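Cytosolic phospholipase A2 delta (Homo sapiens, PDB 5IZ5) hydrolyses the sn-2 ester of membrane glycerophospholipids in a calcium-dependent manner, preferring linoleic acid at that position. Local coordinates at residues Gly277-His285 against Leu505-Leu515; Leu615-Phe625 against Asp634-Pro642. The protein carries 3 engineered substitutions. All coordinates share one frame; numbering follows the deposited sequence.

Contact 1 of 2, residues Gly277-His285 against Leu505-Leu515; sequences GCPEELAVH and LFGSEFFMGRL
A single carbonyl, G513 O, receives two consecutive backbone amides of the facing loop: A283 N at 2.8 Å from G513 O and V284 N at 3.1 Å from the same oxygen. The A283 amide lies close to the line of the C=O bond but its own N-H is bent (130° at the hydrogen), whereas the V284 amide comes in the carbonyl plane and is straighter. G513, with positive phi in the type I' turn F511-R514, has no side chain, and the L282 and V284 side chains lie against its CA. R514 makes the second grip. Bent at chi2 (87°), its chain leads the guanidinium back along the loop, where NH2 donates to P279 O at 3.2 Å, nearly straight and in the guanidinium plane, and NH1 reaches M512 O of its own turn. L282 CD1 lies over one face of this group, 3.5 Å from R514 CZ. NE, buried here, has no polar partner in the model. Beyond the turn the contact becomes apolar. A283 CB meets the edge of the F510 ring, 3.8 Å from F510 CE1, and V284 CG2 approaches F510 CD1 obliquely. L505 and L515 close round the alanine methyl. C278, disulfide-bonded to C167, ties the loop's start to strand 160-172, which R514 also touches through L165; L282 leans on I155 of strand 152-156, while V284 and F510 pack on strand 499-501. The hairpin 509-517 thus lies between 160-172 and 152-156 of one sheet and 499-501 of the mixed sheet that also holds 327-331 and 360-363.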
# COMPACT_ATOMS: atom_id res chain seq x y z
N GLY B 277 4.34 16.12 -27.16
CA GLY B 277 3.41 15.93 -26.06
C GLY B 277 3.31 14.44 -25.77
O GLY B 277 3.21 13.64 -26.69
N CYS B 278 3.39 14.06 -24.51
CA CYS B 278 3.08 12.69 -24.12
C CYS B 278 1.57 12.53 -24.26
O CYS B 278 0.82 13.46 -23.96
CB CYS B 278 3.48 12.42 -22.68
SG CYS B 278 5.27 12.48 -22.32
N PRO B 279 1.10 11.37 -24.74
CA PRO B 279 -0.35 11.16 -24.77
C PRO B 279 -0.98 11.36 -23.39
O PRO B 279 -0.37 10.96 -22.39
CB PRO B 279 -0.50 9.71 -25.22
CG PRO B 279 0.81 9.32 -25.82
CD PRO B 279 1.87 10.23 -25.27
N GLU B 280 -2.16 11.97 -23.32
CA GLU B 280 -2.82 12.23 -22.03
C GLU B 280 -3.61 11.01 -21.51
O GLU B 280 -4.77 11.14 -21.09
CB GLU B 280 -3.74 13.46 -22.09
CG GLU B 280 -3.05 14.77 -22.38
CD GLU B 280 -3.89 15.99 -22.01
OE1 GLU B 280 -4.63 15.95 -20.99
OE2 GLU B 280 -3.81 17.01 -22.73
N GLU B 281 -2.98 9.84 -21.53
CA GLU B 281 -3.58 8.64 -20.94
C GLU B 281 -2.68 8.00 -19.90
O GLU B 281 -1.50 7.73 -20.14
CB GLU B 281 -3.96 7.60 -21.99
CG GLU B 281 -4.83 6.46 -21.41
CD GLU B 281 -5.53 5.61 -22.47
OE1 GLU B 281 -5.01 5.52 -23.60
OE2 GLU B 281 -6.60 5.02 -22.15
N LEU B 282 -3.29 7.72 -18.77
CA LEU B 282 -2.64 7.28 -17.56
C LEU B 282 -2.86 5.80 -17.35
O LEU B 282 -3.92 5.28 -17.66
CB LEU B 282 -3.27 8.06 -16.40
CG LEU B 282 -2.57 9.33 -15.91
CD1 LEU B 282 -1.80 10.08 -17.00
CD2 LEU B 282 -3.58 10.23 -15.23
N ALA B 283 -1.84 5.12 -16.84
CA ALA B 283 -1.99 3.76 -16.36
C ALA B 283 -2.58 3.77 -14.95
O ALA B 283 -3.19 2.80 -14.51
CB ALA B 283 -0.65 3.03 -16.38
N VAL B 284 -2.42 4.87 -14.23
CA VAL B 284 -2.99 5.01 -12.89
C VAL B 284 -4.40 5.63 -12.98
O VAL B 284 -4.56 6.71 -13.54
CB VAL B 284 -2.07 5.87 -11.98
CG1 VAL B 284 -2.66 6.00 -10.59
CG2 VAL B 284 -0.68 5.25 -11.91
N HIS B 285 -5.38 4.92 -12.43
CA HIS B 285 -6.78 5.35 -12.36
C HIS B 285 -6.94 6.35 -11.22
O HIS B 285 -6.65 6.05 -10.07
CB HIS B 285 -7.72 4.15 -12.10
CG HIS B 285 -7.49 2.96 -13.00
ND1 HIS B 285 -7.77 1.67 -12.60
CD2 HIS B 285 -7.00 2.87 -14.26
CE1 HIS B 285 -7.47 0.83 -13.58
NE2 HIS B 285 -7.00 1.53 -14.60
N LEU B 505 -0.20 -4.61 -12.86
CA LEU B 505 0.79 -3.54 -12.91
C LEU B 505 1.38 -3.14 -11.55
O LEU B 505 2.30 -2.32 -11.49
CB LEU B 505 0.18 -2.32 -13.59
CG LEU B 505 -0.22 -2.49 -15.06
CD1 LEU B 505 -0.68 -1.16 -15.62
CD2 LEU B 505 0.93 -3.05 -15.90
N PHE B 506 0.88 -3.71 -10.45
CA PHE B 506 1.41 -3.41 -9.13
C PHE B 506 2.81 -4.00 -8.99
O PHE B 506 3.01 -5.21 -9.16
CB PHE B 506 0.52 -3.96 -8.00
CG PHE B 506 1.17 -3.86 -6.66
CD1 PHE B 506 1.22 -2.65 -5.99
CD2 PHE B 506 1.76 -4.97 -6.09
CE1 PHE B 506 1.84 -2.54 -4.76
CE2 PHE B 506 2.38 -4.88 -4.86
CZ PHE B 506 2.42 -3.66 -4.20
N GLY B 507 3.77 -3.14 -8.66
CA GLY B 507 5.17 -3.53 -8.64
C GLY B 507 5.94 -3.02 -9.85
O GLY B 507 7.16 -3.14 -9.90
N SER B 508 5.23 -2.45 -10.83
CA SER B 508 5.89 -1.84 -11.99
C SER B 508 6.30 -0.43 -11.64
O SER B 508 5.88 0.12 -10.62
CB SER B 508 4.98 -1.85 -13.22
OG SER B 508 4.81 -3.17 -13.71
N GLU B 509 7.13 0.17 -12.49
CA GLU B 509 7.65 1.51 -12.25
C GLU B 509 6.84 2.54 -13.02
O GLU B 509 6.51 2.34 -14.18
CB GLU B 509 9.13 1.57 -12.66
CG GLU B 509 10.02 0.75 -11.73
CD GLU B 509 11.44 0.58 -12.25
OE1 GLU B 509 11.80 1.19 -13.28
OE2 GLU B 509 12.19 -0.20 -11.62
N PHE B 510 6.53 3.64 -12.35
CA PHE B 510 5.65 4.65 -12.88
C PHE B 510 6.25 6.02 -12.71
O PHE B 510 7.11 6.24 -11.85
CB PHE B 510 4.32 4.65 -12.11
CG PHE B 510 3.47 3.43 -12.36
CD1 PHE B 510 2.37 3.49 -13.21
CD2 PHE B 510 3.75 2.23 -11.72
CE1 PHE B 510 1.58 2.38 -13.42
CE2 PHE B 510 2.95 1.11 -11.93
CZ PHE B 510 1.87 1.19 -12.78
N PHE B 511 5.78 6.96 -13.54
CA PHE B 511 6.06 8.37 -13.36
C PHE B 511 4.89 9.22 -13.85
O PHE B 511 4.45 9.10 -14.99
CB PHE B 511 7.33 8.78 -14.10
CG PHE B 511 7.64 10.24 -13.97
CD1 PHE B 511 7.49 11.10 -15.06
CD2 PHE B 511 8.05 10.77 -12.76
CE1 PHE B 511 7.77 12.45 -14.94
CE2 PHE B 511 8.33 12.12 -12.63
CZ PHE B 511 8.18 12.96 -13.72
N MET B 512 4.39 10.08 -12.97
CA MET B 512 3.26 10.96 -13.27
C MET B 512 2.07 10.19 -13.84
O MET B 512 1.39 10.66 -14.77
CB MET B 512 3.69 12.08 -14.22
CG MET B 512 2.77 13.29 -14.22
SD MET B 512 2.90 14.24 -12.71
CE MET B 512 4.52 14.99 -12.90
N GLY B 513 1.81 9.01 -13.28
CA GLY B 513 0.66 8.22 -13.67
C GLY B 513 0.87 7.36 -14.89
O GLY B 513 -0.00 6.56 -15.22
N ARG B 514 2.02 7.51 -15.56
CA ARG B 514 2.36 6.68 -16.72
C ARG B 514 3.25 5.51 -16.34
O ARG B 514 4.12 5.63 -15.47
CB ARG B 514 3.08 7.49 -17.81
CG ARG B 514 2.17 8.33 -18.69
CD ARG B 514 1.91 9.69 -18.08
NE ARG B 514 1.22 10.57 -19.01
CZ ARG B 514 0.76 11.78 -18.70
NH1 ARG B 514 0.90 12.25 -17.46
NH2 ARG B 514 0.15 12.52 -19.61
N LEU B 515 3.03 4.39 -17.01
CA LEU B 515 3.87 3.21 -16.83
C LEU B 515 5.23 3.45 -17.49
O LEU B 515 5.29 3.70 -18.69
CB LEU B 515 3.17 2.01 -17.44
CG LEU B 515 3.93 0.69 -17.44
CD1 LEU B 515 4.15 0.20 -16.02
CD2 LEU B 515 3.17 -0.33 -18.27

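Contact 2 of 2, residues Leu615-Phe625 against Asp634-Pro642; sequences LHQDYCSHKDF and DSMPSQLTP
Y619 makes the polar link to 634-642: its OH donates to D634 O at 2.7 Å, in the carbonyl plane, with the acceptor near the plane of the phenol ring. A chi1 of 79° sets CG of Y619 between the backbone N and the carbonyl carbon, which carries the ring out toward D634 O. The remaining contacts are apolar. P637 lies across the phenol end, its CB 3.8 Å from Y619 CZ. L640 comes from the opposite direction to the tyrosine, and its CD1 is shared by three side chains: 3.7 Å from Y619 CE2, 4.0 Å from L615 CG and 4.1 Å from F625 CZ. L615 crosses L640 at about a right angle and sends CD2 to P642 CG, 3.9 Å away. F625 CZ also touches D634 CB, the ring and carboxylate planes being 57° apart. Within 615-625, Y619 puts its CD2 edge over one face of F625, while L615 CB and C620 SG lie on opposite faces of Y619. The D634 carboxylate turns elsewhere, to a salt bridge with K496. One short hydrogen bond thus fixes the reach of the tyrosine and satisfies the D634 carbonyl, while hydrophobic contact supplies the rest of the hold.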
# COMPACT_ATOMS: atom_id res chain seq x y z
N LEU B 615 0.19 16.92 -5.34
CA LEU B 615 -1.03 17.15 -4.56
C LEU B 615 -1.77 18.37 -5.08
O LEU B 615 -1.16 19.40 -5.35
CB LEU B 615 -0.71 17.33 -3.07
CG LEU B 615 -0.31 16.09 -2.25
CD1 LEU B 615 -1.31 14.96 -2.43
CD2 LEU B 615 1.10 15.61 -2.59
N HIS B 616 -3.09 18.26 -5.16
CA HIS B 616 -3.95 19.36 -5.59
C HIS B 616 -3.90 20.48 -4.54
O HIS B 616 -3.69 20.21 -3.36
CB HIS B 616 -5.38 18.87 -5.78
CG HIS B 616 -6.25 19.79 -6.58
ND1 HIS B 616 -6.83 20.92 -6.05
CD2 HIS B 616 -6.64 19.74 -7.87
CE1 HIS B 616 -7.52 21.54 -6.98
NE2 HIS B 616 -7.43 20.84 -8.10
N GLN B 617 -4.08 21.72 -4.98
CA GLN B 617 -4.02 22.88 -4.07
C GLN B 617 -4.98 22.76 -2.89
O GLN B 617 -4.66 23.16 -1.77
CB GLN B 617 -4.30 24.17 -4.85
CG GLN B 617 -4.34 25.45 -4.02
CD GLN B 617 -3.07 25.72 -3.22
OE1 GLN B 617 -3.15 26.06 -2.05
NE2 GLN B 617 -1.91 25.59 -3.85
N ASP B 618 -6.15 22.17 -3.10
CA ASP B 618 -7.08 22.02 -1.99
C ASP B 618 -7.34 20.55 -1.64
O ASP B 618 -8.42 20.19 -1.18
CB ASP B 618 -8.37 22.86 -2.15
CG ASP B 618 -8.83 22.99 -3.57
OD1 ASP B 618 -8.63 24.06 -4.20
OD2 ASP B 618 -9.41 22.01 -4.04
N TYR B 619 -6.30 19.72 -1.80
CA TYR B 619 -6.36 18.31 -1.40
C TYR B 619 -6.87 18.12 0.04
O TYR B 619 -7.63 17.19 0.31
CB TYR B 619 -4.99 17.62 -1.57
CG TYR B 619 -4.00 17.90 -0.47
CD1 TYR B 619 -3.33 19.12 -0.40
CD2 TYR B 619 -3.71 16.95 0.49
CE1 TYR B 619 -2.41 19.38 0.60
CE2 TYR B 619 -2.79 17.19 1.50
CZ TYR B 619 -2.15 18.41 1.55
OH TYR B 619 -1.24 18.66 2.55
N CYS B 620 -6.46 18.99 0.96
CA CYS B 620 -6.86 18.87 2.37
C CYS B 620 -8.35 18.91 2.63
O CYS B 620 -8.85 18.18 3.48
CB CYS B 620 -6.23 19.97 3.22
SG CYS B 620 -4.67 19.49 3.94
N SER B 621 -9.05 19.78 1.91
CA SER B 621 -10.48 19.96 2.09
C SER B 621 -11.26 19.13 1.08
O SER B 621 -12.16 19.64 0.39
CB SER B 621 -10.82 21.44 1.92
OG SER B 621 -10.63 21.84 0.57
N HIS B 622 -10.91 17.85 0.95
CA HIS B 622 -11.63 16.91 0.12
C HIS B 622 -12.17 15.83 1.04
O HIS B 622 -11.46 15.36 1.93
CB HIS B 622 -10.70 16.32 -0.94
CG HIS B 622 -11.36 15.34 -1.86
ND1 HIS B 622 -11.45 13.99 -1.58
CD2 HIS B 622 -11.95 15.51 -3.06
CE1 HIS B 622 -12.08 13.38 -2.57
NE2 HIS B 622 -12.39 14.27 -3.48
N LYS B 623 -13.41 15.43 0.84
CA LYS B 623 -14.10 14.58 1.81
C LYS B 623 -13.36 13.28 2.08
O LYS B 623 -13.21 12.86 3.22
CB LYS B 623 -15.50 14.24 1.32
CG LYS B 623 -16.48 15.40 1.37
CD LYS B 623 -17.80 15.04 0.70
CE LYS B 623 -18.85 16.11 0.93
NZ LYS B 623 -20.08 15.88 0.11
N ASP B 624 -12.93 12.63 1.01
CA ASP B 624 -12.29 11.33 1.13
C ASP B 624 -10.85 11.37 1.62
O ASP B 624 -10.44 10.49 2.36
CB ASP B 624 -12.38 10.57 -0.18
CG ASP B 624 -13.80 10.40 -0.65
OD1 ASP B 624 -14.66 10.05 0.18
OD2 ASP B 624 -14.06 10.63 -1.85
N PHE B 625 -10.09 12.39 1.24
CA PHE B 625 -8.73 12.53 1.75
C PHE B 625 -8.80 12.84 3.24
O PHE B 625 -8.08 12.26 4.05
CB PHE B 625 -7.98 13.65 1.03
CG PHE B 625 -6.61 13.90 1.58
CD1 PHE B 625 -5.53 13.15 1.14
CD2 PHE B 625 -6.40 14.85 2.57
CE1 PHE B 625 -4.27 13.35 1.66
CE2 PHE B 625 -5.13 15.06 3.09
CZ PHE B 625 -4.07 14.30 2.64
N ASP B 634 -0.16 14.76 7.21
CA ASP B 634 -0.94 14.96 5.99
C ASP B 634 -1.10 16.43 5.61
O ASP B 634 -1.25 16.75 4.43
CB ASP B 634 -2.29 14.25 6.10
CG ASP B 634 -2.14 12.74 6.20
OD1 ASP B 634 -1.05 12.20 5.88
OD2 ASP B 634 -3.10 12.07 6.60
N SER B 635 -1.03 17.32 6.60
CA SER B 635 -1.01 18.77 6.31
C SER B 635 0.32 19.23 5.67
O SER B 635 0.47 20.40 5.31
CB SER B 635 -1.33 19.61 7.56
OG SER B 635 -0.23 19.69 8.45
N MET B 636 1.28 18.30 5.53
CA MET B 636 2.58 18.57 4.91
C MET B 636 2.66 17.91 3.53
O MET B 636 3.11 16.77 3.40
CB MET B 636 3.72 18.05 5.79
CG MET B 636 3.80 18.70 7.16
SD MET B 636 4.18 20.47 7.13
CE MET B 636 5.90 20.44 6.60
N PRO B 637 2.23 18.64 2.50
CA PRO B 637 2.09 18.01 1.19
C PRO B 637 3.41 17.55 0.57
O PRO B 637 3.44 16.52 -0.11
CB PRO B 637 1.41 19.09 0.36
CG PRO B 637 1.86 20.36 0.98
CD PRO B 637 1.91 20.08 2.45
N SER B 638 4.50 18.27 0.81
CA SER B 638 5.81 17.84 0.30
C SER B 638 6.32 16.55 0.95
O SER B 638 7.18 15.88 0.39
CB SER B 638 6.85 18.96 0.45
OG SER B 638 6.86 19.48 1.77
N GLN B 639 5.77 16.18 2.12
CA GLN B 639 6.15 14.95 2.81
C GLN B 639 5.18 13.78 2.60
O GLN B 639 5.27 12.78 3.29
CB GLN B 639 6.29 15.20 4.32
CG GLN B 639 6.97 16.52 4.67
CD GLN B 639 7.20 16.67 6.17
OE1 GLN B 639 6.26 16.58 6.97
NE2 GLN B 639 8.45 16.89 6.56
N LEU B 640 4.25 13.91 1.65
CA LEU B 640 3.30 12.82 1.38
C LEU B 640 3.85 11.77 0.42
O LEU B 640 4.94 11.94 -0.12
CB LEU B 640 1.97 13.39 0.88
CG LEU B 640 1.15 14.17 1.92
CD1 LEU B 640 -0.22 14.51 1.38
CD2 LEU B 640 1.02 13.41 3.23
N THR B 641 3.10 10.69 0.21
CA THR B 641 3.59 9.52 -0.54
C THR B 641 3.87 9.72 -2.04
O THR B 641 4.77 9.06 -2.59
CB THR B 641 2.65 8.30 -0.33
OG1 THR B 641 2.61 7.96 1.06
CG2 THR B 641 3.10 7.08 -1.12
N PRO B 642 3.12 10.61 -2.73
CA PRO B 642 3.30 10.73 -4.18
C PRO B 642 4.75 10.97 -4.61
O PRO B 642 5.17 10.45 -5.64
CB PRO B 642 2.42 11.93 -4.54
CG PRO B 642 1.31 11.85 -3.56
CD PRO B 642 1.98 11.43 -2.27

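In the fold
Both segments of contact 1 precede those of contact 2 in the sequence; the contact centres are about 20 Å apart and the nearest atoms about 7 Å, without touching. Both belong to the PLA2c part of the chain, away from the nucleophile S365, and both meet strand 160-172: contact 1 through side chains and the C278-C167 disulfide, contact 2 through L615, H616 and P642 and the pairing of strand 614-615 with it. Residues just ahead of 615-625 link the two: Q611 bonds through its backbone to M512, and G612 to P642. Contact 2 also reaches strand 91-98 through P637 and S638, consistent with the catalytic part being held against both C2 regions by non-covalent contacts besides the disulfide.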